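AAR187Cp (Eremothecium gossypii, PDB 3ZIL) probably regulates cohesin and the establishment of sister-chromatid cohesion, here through its all-helical C-terminal Wap1 domain. Local coordinates at residues 254-257 with 258-262; 363-366 with 367-371; 198-201 with 202-205. All blocks are in the same frame, centred on the assembly; numbering follows the deposited sequence.

Interaction 1 of 3, residues 254-257 with 258-262; sequences SLAM and SVQLH
Four backbone bonds tie 254-257 to 258-262 along the last turns of helix 248-261. S258 N donates to S254 O, V259 N to L255 O at 2.9 Å, Q260 N to A256 O at 3.0 Å and L261 N to M257 O. The last is the most bent, its N-H...O angle being 142°, just before H262 leaves helical geometry.

Side-chain carbons reach the preceding turn mainly at these same carbonyls. With CG1 of V259 opposite its own N (chi1 167°), the other methyl, CG2, falls beside that N and lies 3.3 Å from L255 O. Q260 lays its aliphatic stem over the carbonyl of A256, with CB 3.4 Å and CG 3.5 Å from A256 O. If an alanine stood here, CB would remain near A256 O, but the CG contact would probably be lost, together with the touch of the outer side chain on N303.

Neighbouring helices meet this one through both polar and apolar side chains. S258 OG is hydrogen-bonded to Q281 of helix 272-289, on which L255 also packs through L284 and L285, while A256 and V259 both meet F304.

The chemistry is thus that of an amphipathic helix end: main-chain bonds hold the turn, the buried L255, A256 and V259 fix it to its neighbours, and M257 and L261 stay on the exposed side.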
loop_
_atom_site.group_PDB
_atom_site.type_symbol
_atom_site.label_atom_id
_atom_site.label_comp_id
_atom_site.label_asym_id
_atom_site.label_seq_id
_atom_site.Cartn_x
_atom_site.Cartn_y
_atom_site.Cartn_z
ATOM N N SER A 254 -2.215 -21.158 0.072
ATOM C CA SER A 254 -2.767 -20.240 -0.909
ATOM C C SER A 254 -1.746 -19.802 -1.919
ATOM O O SER A 254 -2.008 -19.871 -3.144
ATOM C CB SER A 254 -3.397 -19.019 -0.239
ATOM O OG SER A 254 -4.396 -19.544 0.609
ATOM N N LEU A 255 -0.598 -19.344 -1.429
ATOM C CA LEU A 255 0.443 -18.876 -2.328
ATOM C C LEU A 255 0.960 -20.038 -3.177
ATOM O O LEU A 255 1.169 -19.849 -4.431
ATOM C CB LEU A 255 1.624 -18.213 -1.570
ATOM C CG LEU A 255 1.234 -16.863 -0.922
ATOM C CD1 LEU A 255 2.327 -16.470 0.116
ATOM C CD2 LEU A 255 1.099 -15.796 -1.992
ATOM N N ALA A 256 1.174 -21.221 -2.546
ATOM C CA ALA A 256 1.734 -22.329 -3.355
ATOM C C ALA A 256 0.693 -22.808 -4.458
ATOM O O ALA A 256 1.072 -23.261 -5.542
ATOM C CB ALA A 256 2.245 -23.457 -2.478
ATOM N N MET A 257 -0.595 -22.583 -4.248
ATOM C CA MET A 257 -1.540 -23.090 -5.218
ATOM C C MET A 257 -1.633 -22.114 -6.363
ATOM O O MET A 257 -1.556 -22.499 -7.528
ATOM C CB MET A 257 -2.904 -23.335 -4.593
ATOM C CG MET A 257 -2.953 -24.731 -3.962
ATOM S SD MET A 257 -4.165 -24.711 -2.648
ATOM C CE MET A 257 -4.606 -26.456 -2.540
ATOM N N SER A 258 -1.742 -20.849 -6.003
ATOM C CA SER A 258 -1.534 -19.800 -6.965
ATOM C C SER A 258 -0.262 -19.930 -7.874
ATOM O O SER A 258 -0.325 -19.859 -9.141
ATOM C CB SER A 258 -1.585 -18.475 -6.281
ATOM O OG SER A 258 -1.356 -17.555 -7.293
ATOM N N VAL A 259 0.885 -20.176 -7.276
ATOM C CA VAL A 259 2.074 -20.378 -8.113
ATOM C C VAL A 259 1.869 -21.593 -9.026
ATOM O O VAL A 259 2.137 -21.523 -10.245
ATOM C CB VAL A 259 3.333 -20.488 -7.246
ATOM C CG1 VAL A 259 4.538 -21.016 -8.045
ATOM C CG2 VAL A 259 3.620 -19.136 -6.591
ATOM N N GLN A 260 1.342 -22.685 -8.451
ATOM C CA GLN A 260 1.052 -23.907 -9.218
ATOM C C GLN A 260 0.052 -23.659 -10.346
ATOM O O GLN A 260 0.176 -24.273 -11.385
ATOM C CB GLN A 260 0.551 -25.071 -8.369
ATOM C CG GLN A 260 1.618 -25.914 -7.688
ATOM C CD GLN A 260 1.015 -26.735 -6.554
ATOM O OE1 GLN A 260 1.017 -26.308 -5.379
ATOM N NE2 GLN A 260 0.439 -27.898 -6.901
ATOM N N LEU A 261 -0.912 -22.764 -10.131
ATOM C CA LEU A 261 -1.897 -22.440 -11.117
ATOM C C LEU A 261 -1.186 -21.834 -12.337
ATOM O O LEU A 261 -1.642 -22.011 -13.430
ATOM C CB LEU A 261 -2.918 -21.422 -10.546
ATOM C CG LEU A 261 -4.159 -21.146 -11.388
ATOM C CD1 LEU A 261 -4.697 -22.467 -11.874
ATOM C CD2 LEU A 261 -5.290 -20.420 -10.643
ATOM N N HIS A 262 -0.080 -21.110 -12.140
ATOM C CA HIS A 262 0.503 -20.324 -13.227
ATOM C C HIS A 262 1.834 -20.859 -13.519
ATOM O O HIS A 262 2.710 -20.133 -13.921
ATOM C CB HIS A 262 0.644 -18.863 -12.847
ATOM C CG HIS A 262 -0.666 -18.189 -12.587
ATOM N ND1 HIS A 262 -1.453 -17.725 -13.588
ATOM C CD2 HIS A 262 -1.331 -17.902 -11.391
ATOM C CE1 HIS A 262 -2.578 -17.176 -13.059
ATOM N NE2 HIS A 262 -2.492 -17.261 -11.714
#

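Interaction 2 of 3, residues 363-366 with 367-371; sequences YNHN and IHTRI
The N-terminal cap of helix 365-375, the last helix of the chain, is formed by N364, whose side chain and main chain both receive amides of the first turn. N364 OD1 accepts from I367 N at 3.1 Å. The bond is nearly straight, but the donor stands above the plane of the side-chain amide, 48° out of it. The main-chain oxygen N364 O takes H368 N, this time in the carbonyl plane.

Turning CG of N364 opposite its own N (chi1 -160°) sends the amide forward along the helix, where the I367 side chain crosses it at a slant: I367 CG1 is 3.5 Å from N364 OD1, and I367 CD1 is equally close to N364 ND2. That ND2 also hydrogen-bonds to the backbone of the bound peptide, and N366 N donates to an acidic side chain of the same peptide. The helix start therefore serves as part of a peptide-binding surface as well as a cap. On its inner side, I367 packs on F321, L328 and F356.

One turn on, T369 OG1 sits over one face of the H365 ring, toward its rim; T369 is pressed too hard against H365 O in the model, which leaves this approach doubtful.

The N366 and R370 side chains cross, their amide and guanidinium planes 72° apart, with N366 ND2 3.8 Å above the centre of one guanidinium face. R370 finds its strong partners beyond this turn, a hydrogen bond to N287 and a salt bridge to E291, which probably set the orientation of the guanidinium. N366 OD1 comes within 3.2 Å of R370 NH1, but at too poor an angle for a hydrogen bond.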
loop_
_atom_site.group_PDB
_atom_site.type_symbol
_atom_site.label_atom_id
_atom_site.label_comp_id
_atom_site.label_asym_id
_atom_site.label_seq_id
_atom_site.Cartn_x
_atom_site.Cartn_y
_atom_site.Cartn_z
ATOM N N TYR A 363 23.175 -6.763 -6.068
ATOM C CA TYR A 363 21.903 -5.960 -6.012
ATOM C C TYR A 363 20.829 -6.380 -4.996
ATOM O O TYR A 363 19.895 -5.593 -4.740
ATOM C CB TYR A 363 21.266 -5.742 -7.411
ATOM C CG TYR A 363 20.558 -6.937 -8.028
ATOM C CD1 TYR A 363 19.228 -7.213 -7.719
ATOM C CD2 TYR A 363 21.239 -7.809 -8.891
ATOM C CE1 TYR A 363 18.589 -8.310 -8.274
ATOM C CE2 TYR A 363 20.631 -8.908 -9.441
ATOM C CZ TYR A 363 19.284 -9.159 -9.149
ATOM O OH TYR A 363 18.613 -10.235 -9.684
ATOM N N ASN A 364 20.917 -7.595 -4.449
ATOM C CA ASN A 364 19.957 -8.037 -3.440
ATOM C C ASN A 364 20.689 -8.941 -2.413
ATOM O O ASN A 364 20.748 -10.172 -2.552
ATOM C CB ASN A 364 18.718 -8.698 -4.115
ATOM C CG ASN A 364 17.485 -8.728 -3.196
ATOM O OD1 ASN A 364 17.620 -9.020 -2.017
ATOM N ND2 ASN A 364 16.284 -8.500 -3.743
ATOM N N HIS A 365 21.297 -8.306 -1.407
ATOM C CA HIS A 365 22.039 -9.005 -0.383
ATOM C C HIS A 365 21.116 -9.966 0.364
ATOM O O HIS A 365 21.524 -11.038 0.809
ATOM C CB HIS A 365 22.655 -7.973 0.547
ATOM C CG HIS A 365 23.361 -8.552 1.757
ATOM N ND1 HIS A 365 24.611 -9.108 1.689
ATOM C CD2 HIS A 365 22.990 -8.588 3.110
ATOM C CE1 HIS A 365 25.006 -9.481 2.938
ATOM N NE2 HIS A 365 24.011 -9.172 3.799
ATOM N N ASN A 366 19.852 -9.609 0.492
ATOM C CA ASN A 366 18.858 -10.479 1.173
ATOM C C ASN A 366 18.684 -11.838 0.468
ATOM O O ASN A 366 18.738 -12.921 1.090
ATOM C CB ASN A 366 17.512 -9.737 1.228
ATOM C CG ASN A 366 16.422 -10.551 1.858
ATOM O OD1 ASN A 366 15.874 -11.471 1.247
ATOM N ND2 ASN A 366 16.052 -10.181 3.087
ATOM N N ILE A 367 18.414 -11.795 -0.835
ATOM C CA ILE A 367 18.341 -13.054 -1.601
ATOM C C ILE A 367 19.699 -13.820 -1.571
ATOM O O ILE A 367 19.704 -15.032 -1.361
ATOM C CB ILE A 367 17.900 -12.816 -3.050
ATOM C CG1 ILE A 367 16.503 -12.147 -3.069
ATOM C CG2 ILE A 367 17.920 -14.139 -3.825
ATOM C CD1 ILE A 367 15.908 -11.917 -4.430
ATOM N N HIS A 368 20.816 -13.134 -1.774
ATOM C CA HIS A 368 22.130 -13.800 -1.832
ATOM C C HIS A 368 22.337 -14.624 -0.567
ATOM O O HIS A 368 22.836 -15.760 -0.571
ATOM C CB HIS A 368 23.226 -12.755 -1.956
ATOM C CG HIS A 368 24.635 -13.325 -1.969
ATOM N ND1 HIS A 368 24.989 -14.382 -2.709
ATOM C CD2 HIS A 368 25.778 -12.906 -1.336
ATOM C CE1 HIS A 368 26.282 -14.636 -2.554
ATOM N NE2 HIS A 368 26.764 -13.745 -1.705
ATOM N N THR A 369 21.927 -14.010 0.514
ATOM C CA THR A 369 22.207 -14.406 1.878
ATOM C C THR A 369 21.293 -15.652 2.126
ATOM O O THR A 369 21.687 -16.639 2.760
ATOM C CB THR A 369 21.897 -13.118 2.686
ATOM O OG1 THR A 369 23.077 -12.568 3.270
ATOM C CG2 THR A 369 20.709 -13.203 3.627
ATOM N N ARG A 370 20.096 -15.635 1.544
ATOM C CA ARG A 370 19.206 -16.803 1.625
ATOM C C ARG A 370 19.632 -17.990 0.788
ATOM O O ARG A 370 19.385 -19.125 1.147
ATOM C CB ARG A 370 17.774 -16.381 1.361
ATOM C CG ARG A 370 17.285 -15.720 2.634
ATOM C CD ARG A 370 16.320 -14.640 2.364
ATOM N NE ARG A 370 15.723 -14.220 3.619
ATOM C CZ ARG A 370 14.546 -13.635 3.700
ATOM N NH1 ARG A 370 13.778 -13.401 2.609
ATOM N NH2 ARG A 370 14.106 -13.324 4.870
ATOM N N ILE A 371 20.258 -17.699 -0.332
ATOM C CA ILE A 371 20.819 -18.704 -1.190
ATOM C C ILE A 371 21.988 -19.374 -0.437
ATOM O O ILE A 371 22.026 -20.581 -0.320
ATOM C CB ILE A 371 21.309 -18.117 -2.534
ATOM C CG1 ILE A 371 20.132 -17.613 -3.412
ATOM C CG2 ILE A 371 22.058 -19.208 -3.290
ATOM C CD1 ILE A 371 20.584 -16.650 -4.501
#

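Interaction 3 of 3, residues 198-201 with 202-205; sequences APSG and SDIE
S200 and D203 bond each other twice in opposite directions, side chain to main chain both ways: this is a capping box, and it starts helix 201-215. D203 N donates to S200 OG at 3.1 Å along an almost straight line (N-H...O 172°), while S200 N returns the favour to D203 OD2 at 2.8 Å. The second bond is less regular, since the amide meets the carboxylate from above its plane, 45° out of it. The serine hydroxyl reaches its donor because OG lies between the backbone N and the carbonyl carbon, chi1 58°, which swings it over the first turn. Each side chain thereby holds the other's amide, and the carboxylate, placed at the amino end of the helix, would probably be stabilised by the helix dipole.

A hydrophobic staple accompanies the box. P199, just before the cap, packs on I204, just after the box, with P199 CG 3.6 Å from I204 CG1 and the two side chains set obliquely. P199 CB also touches D203 CB at 3.5 Å, so the proline ring rests against both residues. I204 continues onto T239 and L243 of helix 238-243, and P199 onto H237, so the staple joins the start of this helix to the segment around 237-243.

The ordinary helical bonds begin directly behind the cap. S200 O accepts from I204 N at 2.9 Å, which brings the capping residue a third bond across the turn. Next in line, E205 N donates to G201 O at 3.1 Å, and E205 CG lies 3.7 Å from that same oxygen.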
loop_
_atom_site.group_PDB
_atom_site.type_symbol
_atom_site.label_atom_id
_atom_site.label_comp_id
_atom_site.label_asym_id
_atom_site.label_seq_id
_atom_site.Cartn_x
_atom_site.Cartn_y
_atom_site.Cartn_z
ATOM N N ALA A 198 13.162 0.142 11.227
ATOM C CA ALA A 198 13.686 -0.173 12.581
ATOM C C ALA A 198 12.537 0.008 13.557
ATOM O O ALA A 198 12.534 0.941 14.349
ATOM C CB ALA A 198 14.869 0.730 12.942
ATOM N N PRO A 199 11.525 -0.880 13.487
ATOM C CA PRO A 199 10.316 -0.641 14.242
ATOM C C PRO A 199 10.591 -0.817 15.750
ATOM O O PRO A 199 11.400 -1.677 16.084
ATOM C CB PRO A 199 9.366 -1.739 13.735
ATOM C CG PRO A 199 10.272 -2.864 13.187
ATOM C CD PRO A 199 11.458 -2.098 12.643
ATOM N N SER A 200 9.899 -0.059 16.615
ATOM C CA SER A 200 9.847 -0.345 18.028
ATOM C C SER A 200 8.979 -1.582 18.294
ATOM O O SER A 200 8.326 -2.105 17.372
ATOM C CB SER A 200 9.194 0.822 18.749
ATOM O OG SER A 200 7.881 1.070 18.251
ATOM N N GLY A 201 8.940 -2.024 19.553
ATOM C CA GLY A 201 8.084 -3.143 19.935
ATOM C C GLY A 201 6.654 -2.790 19.667
ATOM O O GLY A 201 5.871 -3.595 19.219
ATOM N N SER A 202 6.289 -1.550 19.901
ATOM C CA SER A 202 4.958 -1.136 19.596
ATOM C C SER A 202 4.597 -1.153 18.051
ATOM O O SER A 202 3.503 -1.612 17.601
ATOM C CB SER A 202 4.752 0.262 20.170
ATOM O OG SER A 202 3.545 0.757 19.677
ATOM N N ASP A 203 5.499 -0.636 17.251
ATOM C CA ASP A 203 5.307 -0.773 15.792
ATOM C C ASP A 203 5.144 -2.225 15.351
ATOM O O ASP A 203 4.358 -2.525 14.434
ATOM C CB ASP A 203 6.510 -0.240 15.041
ATOM C CG ASP A 203 6.818 1.178 15.353
ATOM O OD1 ASP A 203 5.920 1.962 15.685
ATOM O OD2 ASP A 203 8.003 1.506 15.214
ATOM N N ILE A 204 5.957 -3.107 15.955
ATOM C CA ILE A 204 5.924 -4.527 15.638
ATOM C C ILE A 204 4.560 -5.146 15.965
ATOM O O ILE A 204 3.987 -5.946 15.163
ATOM C CB ILE A 204 7.149 -5.297 16.219
ATOM C CG1 ILE A 204 8.360 -5.078 15.329
ATOM C CG2 ILE A 204 6.937 -6.817 16.271
ATOM C CD1 ILE A 204 9.646 -5.492 16.026
ATOM N N GLU A 205 3.964 -4.739 17.071
ATOM C CA GLU A 205 2.656 -5.289 17.367
ATOM C C GLU A 205 1.643 -4.783 16.331
ATOM O O GLU A 205 0.743 -5.522 15.932
ATOM C CB GLU A 205 2.185 -5.014 18.808
ATOM C CG GLU A 205 3.030 -5.824 19.774
ATOM C CD GLU A 205 2.553 -5.754 21.182
ATOM O OE1 GLU A 205 1.497 -5.112 21.413
ATOM O OE2 GLU A 205 3.267 -6.301 22.046
#

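Along the chain interaction 3 comes first, then interaction 1, then interaction 2, none enclosing another. They belong to three separate helices of the Wap1 domain, 201-215, 248-261 and 365-375. Centres of interactions 1 and 2 are about 23 Å apart, of 2 and 3 about 24 Å, and of 1 and 3 about 31 Å; no pair touches, the nearest atoms being about 12 Å apart for 1 and 2. Interactions 3 and 2 start helices, whereas interaction 1 ends one. Helix 272-289 links interactions 1 and 2, packing on L255 and bonding S258 through Q281, and reaching R370 through N287. Local helix ends are thus fixed separately in this elongated, strand-free domain.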